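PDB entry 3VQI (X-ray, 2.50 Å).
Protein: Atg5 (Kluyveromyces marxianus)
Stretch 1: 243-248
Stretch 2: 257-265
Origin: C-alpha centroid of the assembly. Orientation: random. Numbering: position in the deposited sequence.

Stretch 1 (243-248) IIQGID
Stretch 2 (257-265) ELYDIFASI

What backbone does stretch 1 bring to the contact? It is the tip of a β-hairpin: one strand arrives through Ile 243 and Ile 244, a type I' turn runs from Ile 244 to Ile 247, and the next strand leaves through Ile 247 and Asp 248. The turn is closed by a pair of backbone hydrogen bonds, Ile 244 N to Ile 247 O at 3.0 Å and Ile 247 N to Ile 244 O at 2.7 Å. Ile 243 (phi/psi -111/115) and Asp 248 (-73/116) lie out of reach of stretch 2. That stretch is the last part of a helix, residues 257 to 262, where Phe 262 N bonds to Leu 258 O at 2.8 Å; Ala 263, at -55/144, is the first residue to leave helical angles. The hairpin tip meets this helix end, with Gln 245 CA and Phe 262 CA 6.5 Å apart.

How does Ile 244 use its extended conformation? At phi/psi -130/132 its CA-to-CB bond points toward the helix, and with chi1 m and chi2 t the buried side chain touches two residues one helical turn apart. Its CD1 lies 4.1 Å from Leu 258 CD1, a looser apolar contact made by a leucine (m, t) whose own CA-to-CB bond points sideways. Its CG2 packs more tightly, 3.6 Å from Phe 262 CB.

Why can Gln 245 join a carbonyl at the end of the helix? Left-handed backbone angles of 46/31 begin the turn's central pair, and the CA-to-CB bond points toward stretch 2. Chi1 and chi2 are both m (-78° and -68°), with chi3 at -9°, carrying the amide away from the Phe 262 ring and up to that residue's backbone carbonyl. NE2 donates a hydrogen bond to Phe 262 O at 3.2 Å, with an N-H...O angle of 158°. This is the one hydrogen bond between the stretches. Ser 264 OG (chi1 m) is also near, 3.5 Å from Gln 245 NE2, but the angle is too poor for a bond. The aliphatic part of the glutamine contributes as well, with Gln 245 CG 3.9 Å from Phe 262 CB. Gly 246 follows at 84/10, where a CB would be jammed against the carbonyl O of Gln 245; it makes no contact with stretch 2.

What does Ile 247 add on the far side of the turn? Its backbone returns to extended angles, -129/141, and its CA-to-CB bond again points toward the helix. Chi1 is p (57°) and chi2 t, bringing CD1 to a tight 3.3 Å from Phe 262 CZ, at the tip of the ring. Phe 262, at -114/2 with chi1 m and chi2 -46°, is thus the common partner of Ile 244, Gln 245 and Ile 247, all three of which approach its ring obliquely. It has the largest area covered, 89 Å², within a modest contact that buries 285 Å² over both sides.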

# COMPACT_ATOMS: atom_id res chain seq x y z
N ILE A 243 -14.01 0.21 4.57
CA ILE A 243 -13.36 -0.37 3.40
C ILE A 243 -12.02 -0.99 3.76
O ILE A 243 -11.09 -0.29 4.19
CB ILE A 243 -13.12 0.66 2.28
CG1 ILE A 243 -14.45 1.18 1.74
CG2 ILE A 243 -12.34 -0.00 1.15
CD1 ILE A 243 -14.32 2.04 0.49
N ILE A 244 -11.92 -2.30 3.61
CA ILE A 244 -10.70 -3.04 3.90
C ILE A 244 -10.37 -3.93 2.72
O ILE A 244 -11.24 -4.63 2.21
CB ILE A 244 -10.87 -3.92 5.13
CG1 ILE A 244 -11.20 -3.07 6.34
CG2 ILE A 244 -9.59 -4.72 5.36
CD1 ILE A 244 -11.47 -3.87 7.60
N GLN A 245 -9.12 -3.89 2.29
CA GLN A 245 -8.67 -4.70 1.16
C GLN A 245 -9.62 -4.65 -0.02
O GLN A 245 -9.73 -5.63 -0.77
CB GLN A 245 -8.47 -6.14 1.62
CG GLN A 245 -7.19 -6.36 2.39
CD GLN A 245 -5.97 -6.21 1.51
OE1 GLN A 245 -6.08 -6.09 0.28
NE2 GLN A 245 -4.79 -6.22 2.12
N GLY A 246 -10.31 -3.52 -0.19
CA GLY A 246 -11.23 -3.36 -1.30
C GLY A 246 -12.63 -3.92 -1.11
O GLY A 246 -13.42 -3.99 -2.06
N ILE A 247 -12.95 -4.32 0.11
CA ILE A 247 -14.27 -4.87 0.38
C ILE A 247 -14.94 -4.19 1.57
O ILE A 247 -14.29 -3.86 2.57
CB ILE A 247 -14.18 -6.41 0.62
CG1 ILE A 247 -13.21 -6.72 1.76
CG2 ILE A 247 -13.70 -7.11 -0.65
CD1 ILE A 247 -12.81 -8.18 1.84
N ASP A 248 -16.24 -3.98 1.44
CA ASP A 248 -17.04 -3.34 2.49
C ASP A 248 -17.23 -4.33 3.63
O ASP A 248 -17.85 -5.37 3.46
CB ASP A 248 -18.41 -2.91 1.95
CG ASP A 248 -18.30 -1.88 0.83
OD1 ASP A 248 -17.60 -0.86 1.02
OD2 ASP A 248 -18.93 -2.08 -0.23
N GLU A 257 -9.75 -10.52 14.11
CA GLU A 257 -9.93 -11.44 13.00
C GLU A 257 -9.66 -10.74 11.67
O GLU A 257 -9.03 -11.31 10.77
CB GLU A 257 -11.35 -12.02 13.01
N LEU A 258 -10.14 -9.51 11.54
CA LEU A 258 -9.94 -8.73 10.32
C LEU A 258 -8.45 -8.58 10.05
O LEU A 258 -8.03 -8.47 8.90
CB LEU A 258 -10.60 -7.36 10.45
CG LEU A 258 -12.13 -7.38 10.49
CD1 LEU A 258 -12.66 -6.02 10.90
CD2 LEU A 258 -12.66 -7.78 9.13
N TYR A 259 -7.65 -8.57 11.11
CA TYR A 259 -6.21 -8.43 10.98
C TYR A 259 -5.57 -9.72 10.47
O TYR A 259 -4.77 -9.72 9.54
CB TYR A 259 -5.56 -8.07 12.31
CG TYR A 259 -4.06 -7.92 12.18
CD1 TYR A 259 -3.48 -6.68 11.90
CD2 TYR A 259 -3.22 -9.04 12.24
CE1 TYR A 259 -2.11 -6.56 11.67
CE2 TYR A 259 -1.85 -8.92 12.01
CZ TYR A 259 -1.31 -7.68 11.73
OH TYR A 259 0.04 -7.57 11.48
N ASP A 260 -5.94 -10.83 11.11
CA ASP A 260 -5.40 -12.15 10.77
C ASP A 260 -5.62 -12.51 9.30
O ASP A 260 -4.87 -13.29 8.72
CB ASP A 260 -6.04 -13.21 11.68
CG ASP A 260 -5.39 -14.56 11.53
OD1 ASP A 260 -4.30 -14.77 12.11
OD2 ASP A 260 -5.96 -15.42 10.84
N ILE A 261 -6.66 -11.94 8.70
CA ILE A 261 -6.97 -12.23 7.30
C ILE A 261 -6.75 -11.09 6.30
O ILE A 261 -6.47 -11.36 5.12
CB ILE A 261 -8.45 -12.68 7.16
CG1 ILE A 261 -8.91 -12.55 5.71
CG2 ILE A 261 -9.34 -11.85 8.08
CD1 ILE A 261 -10.38 -12.78 5.49
N PHE A 262 -6.84 -9.84 6.74
CA PHE A 262 -6.71 -8.71 5.83
C PHE A 262 -5.52 -7.76 5.94
O PHE A 262 -5.45 -6.78 5.20
CB PHE A 262 -7.99 -7.88 5.87
CG PHE A 262 -9.20 -8.60 5.38
CD1 PHE A 262 -9.15 -9.34 4.20
CD2 PHE A 262 -10.41 -8.51 6.06
CE1 PHE A 262 -10.30 -9.97 3.70
CE2 PHE A 262 -11.56 -9.13 5.57
CZ PHE A 262 -11.51 -9.86 4.39
N ALA A 263 -4.60 -8.02 6.86
CA ALA A 263 -3.43 -7.16 7.01
C ALA A 263 -2.72 -7.07 5.66
O ALA A 263 -2.67 -8.05 4.91
CB ALA A 263 -2.49 -7.72 8.05
N SER A 264 -2.18 -5.90 5.35
CA SER A 264 -1.50 -5.68 4.08
C SER A 264 -0.05 -6.18 4.14
O SER A 264 0.45 -6.46 5.22
CB SER A 264 -1.56 -4.19 3.74
OG SER A 264 -2.91 -3.77 3.68
N ILE A 265 0.61 -6.28 3.00
CA ILE A 265 1.98 -6.79 2.95
C ILE A 265 2.98 -6.09 3.84
O ILE A 265 4.11 -6.55 3.98
CB ILE A 265 2.56 -6.77 1.51
CG1 ILE A 265 2.40 -5.37 0.91
CG2 ILE A 265 1.89 -7.85 0.65
CD1 ILE A 265 3.08 -5.20 -0.42